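Long-range contact in diaminopimelate decarboxylase (Phaeodactylum tricornutum, PDB 7JPJ), which probably catalyses the pyridoxal 5'-phosphate-dependent decarboxylation of diaminopimelate to lysine, working as an obligate dimer: residues T27-A41 against Y283-V295. Residues are numbered along the deposited sequence; the frame is centred on the assembly and turned at random.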
loop_
_atom_site.group_PDB
_atom_site.type_symbol
_atom_site.label_atom_id
_atom_site.label_comp_id
_atom_site.label_asym_id
_atom_site.label_seq_id
_atom_site.Cartn_x
_atom_site.Cartn_y
_atom_site.Cartn_z
ATOM N N THR A 27 -12.824 -12.717 -11.893
ATOM C CA THR A 27 -12.495 -11.398 -11.381
ATOM C C THR A 27 -11.874 -11.501 -9.995
ATOM O O THR A 27 -12.090 -12.481 -9.277
ATOM C CB THR A 27 -13.755 -10.522 -11.329
ATOM O OG1 THR A 27 -14.879 -11.313 -10.920
ATOM C CG2 THR A 27 -14.037 -9.907 -12.698
ATOM N N PRO A 28 -11.071 -10.505 -9.579
ATOM C CA PRO A 28 -10.669 -9.298 -10.311
ATOM C C PRO A 28 -9.483 -9.523 -11.242
ATOM O O PRO A 28 -8.843 -10.572 -11.171
ATOM C CB PRO A 28 -10.297 -8.331 -9.190
ATOM C CG PRO A 28 -9.773 -9.214 -8.120
ATOM C CD PRO A 28 -10.563 -10.497 -8.196
ATOM N N LEU A 29 -9.196 -8.545 -12.100
ATOM C CA LEU A 29 -8.066 -8.642 -13.014
ATOM C C LEU A 29 -7.694 -7.251 -13.503
ATOM O O LEU A 29 -8.495 -6.316 -13.444
ATOM C CB LEU A 29 -8.380 -9.561 -14.200
ATOM C CG LEU A 29 -9.564 -9.155 -15.084
ATOM C CD1 LEU A 29 -9.101 -8.514 -16.391
ATOM C CD2 LEU A 29 -10.454 -10.357 -15.357
ATOM N N TYR A 30 -6.457 -7.129 -13.977
ATOM C CA TYR A 30 -5.983 -5.928 -14.649
ATOM C C TYR A 30 -6.053 -6.150 -16.153
ATOM O O TYR A 30 -5.604 -7.188 -16.653
ATOM C CB TYR A 30 -4.546 -5.585 -14.250
ATOM C CG TYR A 30 -4.308 -5.312 -12.778
ATOM C CD1 TYR A 30 -4.576 -4.065 -12.228
ATOM C CD2 TYR A 30 -3.776 -6.293 -11.948
ATOM C CE1 TYR A 30 -4.343 -3.810 -10.889
ATOM C CE2 TYR A 30 -3.542 -6.047 -10.607
ATOM C CZ TYR A 30 -3.823 -4.805 -10.083
ATOM O OH TYR A 30 -3.587 -4.556 -8.752
ATOM N N ALA A 31 -6.611 -5.178 -16.868
ATOM C CA ALA A 31 -6.705 -5.220 -18.320
ATOM C C ALA A 31 -5.887 -4.080 -18.906
ATOM O O ALA A 31 -6.067 -2.921 -18.518
ATOM C CB ALA A 31 -8.160 -5.124 -18.781
ATOM N N TYR A 32 -4.985 -4.411 -19.827
ATOM C CA TYR A 32 -4.186 -3.430 -20.548
ATOM C C TYR A 32 -4.509 -3.515 -22.033
ATOM O O TYR A 32 -4.681 -4.610 -22.577
ATOM C CB TYR A 32 -2.686 -3.649 -20.322
ATOM C CG TYR A 32 -2.270 -3.635 -18.866
ATOM C CD1 TYR A 32 -2.262 -4.807 -18.118
ATOM C CD2 TYR A 32 -1.886 -2.454 -18.238
ATOM C CE1 TYR A 32 -1.882 -4.805 -16.786
ATOM C CE2 TYR A 32 -1.504 -2.440 -16.906
ATOM C CZ TYR A 32 -1.503 -3.620 -16.183
ATOM O OH TYR A 32 -1.127 -3.624 -14.855
ATOM N N SER A 33 -4.585 -2.356 -22.683
ATOM C CA SER A 33 -4.990 -2.250 -24.081
ATOM C C SER A 33 -3.804 -1.811 -24.930
ATOM O O SER A 33 -3.211 -0.757 -24.678
ATOM C CB SER A 33 -6.150 -1.267 -24.234
ATOM O OG SER A 33 -6.078 -0.580 -25.469
ATOM N N ILE A 34 -3.473 -2.618 -25.942
ATOM C CA ILE A 34 -2.390 -2.274 -26.860
ATOM C C ILE A 34 -2.691 -0.960 -27.574
ATOM O O ILE A 34 -1.792 -0.142 -27.809
ATOM C CB ILE A 34 -2.156 -3.429 -27.854
ATOM C CG1 ILE A 34 -1.214 -4.474 -27.250
ATOM C CG2 ILE A 34 -1.600 -2.920 -29.175
ATOM C CD1 ILE A 34 0.212 -3.996 -27.097
ATOM N N ASP A 35 -3.964 -0.731 -27.912
ATOM C CA ASP A 35 -4.360 0.511 -28.571
ATOM C C ASP A 35 -3.996 1.727 -27.727
ATOM O O ASP A 35 -3.437 2.705 -28.236
ATOM C CB ASP A 35 -5.861 0.494 -28.853
ATOM C CG ASP A 35 -6.180 0.135 -30.288
ATOM O OD1 ASP A 35 -5.575 0.735 -31.201
ATOM O OD2 ASP A 35 -7.040 -0.747 -30.503
ATOM N N LYS A 36 -4.309 1.684 -26.428
ATOM C CA LYS A 36 -4.024 2.817 -25.555
ATOM C C LYS A 36 -2.530 2.970 -25.285
ATOM O O LYS A 36 -2.064 4.081 -25.008
ATOM C CB LYS A 36 -4.794 2.671 -24.242
ATOM C CG LYS A 36 -6.222 3.192 -24.300
ATOM C CD LYS A 36 -6.243 4.710 -24.264
ATOM C CE LYS A 36 -7.637 5.257 -24.490
ATOM N NZ LYS A 36 -7.675 6.738 -24.332
ATOM N N LEU A 37 -1.767 1.877 -25.356
ATOM C CA LEU A 37 -0.319 1.988 -25.213
ATOM C C LEU A 37 0.314 2.637 -26.438
ATOM O O LEU A 37 1.309 3.360 -26.311
ATOM C CB LEU A 37 0.298 0.611 -24.971
ATOM C CG LEU A 37 0.080 -0.036 -23.603
ATOM C CD1 LEU A 37 0.480 -1.498 -23.651
ATOM C CD2 LEU A 37 0.856 0.701 -22.518
ATOM N N GLU A 38 -0.248 2.393 -27.624
ATOM C CA GLU A 38 0.315 2.954 -28.847
ATOM C C GLU A 38 0.102 4.460 -28.921
ATOM O O GLU A 38 0.983 5.195 -29.382
ATOM C CB GLU A 38 -0.298 2.265 -30.066
ATOM C CG GLU A 38 0.578 2.310 -31.299
ATOM C CD GLU A 38 -0.153 1.870 -32.551
ATOM O OE1 GLU A 38 -1.131 2.545 -32.938
ATOM O OE2 GLU A 38 0.252 0.853 -33.151
ATOM N N GLU A 39 -1.067 4.936 -28.481
ATOM C CA GLU A 39 -1.332 6.372 -28.475
ATOM C C GLU A 39 -0.351 7.114 -27.578
ATOM O O GLU A 39 0.163 8.174 -27.953
ATOM C CB GLU A 39 -2.768 6.638 -28.024
ATOM C CG GLU A 39 -3.820 5.839 -28.774
ATOM C CD GLU A 39 -5.227 6.106 -28.262
ATOM O OE1 GLU A 39 -5.362 6.818 -27.239
ATOM O OE2 GLU A 39 -6.193 5.617 -28.888
ATOM N N ALA A 40 -0.083 6.577 -26.386
ATOM C CA ALA A 40 0.828 7.248 -25.466
ATOM C C ALA A 40 2.265 7.179 -25.965
ATOM O O ALA A 40 3.007 8.165 -25.875
ATOM C CB ALA A 40 0.713 6.638 -24.072
ATOM N N ALA A 41 2.671 6.025 -26.498
ATOM C CA ALA A 41 4.026 5.881 -27.019
ATOM C C ALA A 41 4.280 6.861 -28.158
ATOM O O ALA A 41 5.308 7.548 -28.185
ATOM C CB ALA A 41 4.260 4.444 -27.482
ATOM N N TYR A 283 2.084 9.081 -17.809
ATOM C CA TYR A 283 1.624 9.452 -19.145
ATOM C C TYR A 283 1.642 8.288 -20.127
ATOM O O TYR A 283 0.940 8.341 -21.141
ATOM C CB TYR A 283 2.476 10.599 -19.693
ATOM C CG TYR A 283 1.765 11.466 -20.710
ATOM C CD1 TYR A 283 1.032 12.577 -20.311
ATOM C CD2 TYR A 283 1.830 11.176 -22.070
ATOM C CE1 TYR A 283 0.381 13.376 -21.239
ATOM C CE2 TYR A 283 1.182 11.968 -23.003
ATOM C CZ TYR A 283 0.461 13.066 -22.582
ATOM O OH TYR A 283 -0.184 13.856 -23.507
ATOM N N LEU A 284 2.409 7.237 -19.850
ATOM C CA LEU A 284 2.538 6.141 -20.800
ATOM C C LEU A 284 1.567 4.996 -20.544
ATOM O O LEU A 284 1.153 4.330 -21.500
ATOM C CB LEU A 284 3.969 5.599 -20.782
ATOM C CG LEU A 284 4.996 6.307 -21.663
ATOM C CD1 LEU A 284 6.398 5.929 -21.231
ATOM C CD2 LEU A 284 4.782 5.954 -23.127
ATOM N N VAL A 285 1.183 4.748 -19.291
ATOM C CA VAL A 285 0.490 3.508 -18.955
ATOM C C VAL A 285 -0.806 3.742 -18.183
ATOM O O VAL A 285 -1.607 2.814 -18.019
ATOM C CB VAL A 285 1.416 2.566 -18.160
ATOM C CG1 VAL A 285 2.584 2.105 -19.019
ATOM C CG2 VAL A 285 1.913 3.246 -16.894
ATOM N N ALA A 286 -1.028 4.967 -17.698
ATOM C CA ALA A 286 -2.180 5.243 -16.842
ATOM C C ALA A 286 -3.502 4.861 -17.496
ATOM O O ALA A 286 -4.191 3.951 -17.022
ATOM C CB ALA A 286 -2.221 6.719 -16.442
ATOM N N MET A 287 -3.869 5.547 -18.580
ATOM C CA MET A 287 -5.126 5.265 -19.270
ATOM C C MET A 287 -5.103 3.951 -20.034
ATOM O O MET A 287 -6.137 3.566 -20.588
ATOM C CB MET A 287 -5.471 6.403 -20.234
ATOM C CG MET A 287 -5.571 7.771 -19.581
ATOM S SD MET A 287 -6.602 7.827 -18.100
ATOM C CE MET A 287 -8.139 7.130 -18.701
ATOM N N ALA A 288 -3.968 3.262 -20.085
ATOM C CA ALA A 288 -3.869 2.005 -20.809
ATOM C C ALA A 288 -4.277 0.802 -19.973
ATOM O O ALA A 288 -4.368 -0.305 -20.513
ATOM C CB ALA A 288 -2.443 1.802 -21.331
ATOM N N GLY A 289 -4.530 0.988 -18.684
ATOM C CA GLY A 289 -4.869 -0.116 -17.811
ATOM C C GLY A 289 -6.164 0.143 -17.070
ATOM O O GLY A 289 -6.527 1.284 -16.792
ATOM N N ALA A 290 -6.856 -0.946 -16.745
ATOM C CA ALA A 290 -8.150 -0.849 -16.087
ATOM C C ALA A 290 -8.354 -2.044 -15.171
ATOM O O ALA A 290 -8.056 -3.181 -15.546
ATOM C CB ALA A 290 -9.292 -0.774 -17.106
ATOM N N LEU A 291 -8.865 -1.774 -13.971
ATOM C CA LEU A 291 -9.253 -2.833 -13.050
ATOM C C LEU A 291 -10.659 -3.315 -13.389
ATOM O O LEU A 291 -11.589 -2.510 -13.510
ATOM C CB LEU A 291 -9.193 -2.340 -11.604
ATOM C CG LEU A 291 -9.754 -3.290 -10.541
ATOM C CD1 LEU A 291 -8.851 -4.501 -10.357
ATOM C CD2 LEU A 291 -9.972 -2.569 -9.223
ATOM N N VAL A 292 -10.811 -4.627 -13.544
ATOM C CA VAL A 292 -12.080 -5.247 -13.905
ATOM C C VAL A 292 -12.495 -6.146 -12.749
ATOM O O VAL A 292 -11.828 -7.148 -12.463
ATOM C CB VAL A 292 -11.980 -6.040 -15.214
ATOM C CG1 VAL A 292 -13.342 -6.564 -15.624
ATOM C CG2 VAL A 292 -11.386 -5.176 -16.310
ATOM N N SER A 293 -13.593 -5.793 -12.084
ATOM C CA SER A 293 -14.094 -6.541 -10.941
ATOM C C SER A 293 -15.594 -6.759 -11.085
ATOM O O SER A 293 -16.245 -6.207 -11.978
ATOM C CB SER A 293 -13.792 -5.818 -9.621
ATOM O OG SER A 293 -14.551 -4.626 -9.512
ATOM N N LYS A 294 -16.142 -7.571 -10.187
ATOM C CA LYS A 294 -17.565 -7.863 -10.160
ATOM C C LYS A 294 -18.182 -7.333 -8.874
ATOM O O LYS A 294 -17.528 -7.274 -7.827
ATOM C CB LYS A 294 -17.834 -9.369 -10.291
ATOM C CG LYS A 294 -18.235 -9.793 -11.702
ATOM C CD LYS A 294 -18.355 -11.309 -11.846
ATOM C CE LYS A 294 -17.665 -11.805 -13.116
ATOM N NZ LYS A 294 -18.619 -11.988 -14.250
ATOM N N VAL A 295 -19.449 -6.935 -8.968
ATOM C CA VAL A 295 -20.228 -6.513 -7.807
ATOM C C VAL A 295 -20.719 -7.782 -7.116
ATOM O O VAL A 295 -21.665 -8.427 -7.572
ATOM C CB VAL A 295 -21.387 -5.595 -8.200
ATOM C CG1 VAL A 295 -22.064 -5.036 -6.958
ATOM C CG2 VAL A 295 -20.890 -4.469 -9.095
#
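The Tyr32 ring meets Gly289 and the Ala288 carbonyl obliquely: CD2 of Tyr32 lies 3.8 Å from CA of Gly289, a residue with no side chain on that side. A chi1 of -56° puts CG of Tyr32 beside its backbone N, and CD2 comes to Gly289. The ring lies on the same side of the sheet as the Tyr30 and Leu291 side chains, and its hydroxyl is hydrogen-bonded to Glu412. The ring of Pro28, which follows a cis peptide bond, offers CB to CD1 of Leu291, while its CA makes a CA-H...O contact with O of Val292.

Strands 29-33 and 289-295 pair antiparallel. Leu29 and Val292 form one hydrogen-bonded pair, in which N of Val292 reaches O of Leu29 at 2.9 Å almost straight; Ala31 and Ala290 form the next, with N of Ala31 2.8 Å from O of Ala290. Beyond the Tyr32-Gly289 pair, N of Ser33 bonds to O of Ala288, inside the type I turn that leads into strand 289-295. On the sheet face opposite Tyr32, Leu29 and Val292 lie side by side, and helix 14-24 packs on Leu29.

The contact joins the N-terminal strand to the polypeptide leaving the TIM-like pyridoxal-binding barrel, so strand 29-33 belongs to the sheet of the second domain, as in fold-type III decarboxylases, and strand 412-415 flanks it on its other edge. After strand 29-33 the chain turns into helix 34-45; Ser33 is its N-cap, and its OG accepts from N of Lys36. CB of Lys36 sits 3.6 Å from CA of Ala288, and CD2 of Leu37 reaches CB of Ala288 at 3.7 Å. One turn on, CB of Ala40 fits against the carbonyls of Tyr283 and Leu284, 3.4 Å from O of Tyr283.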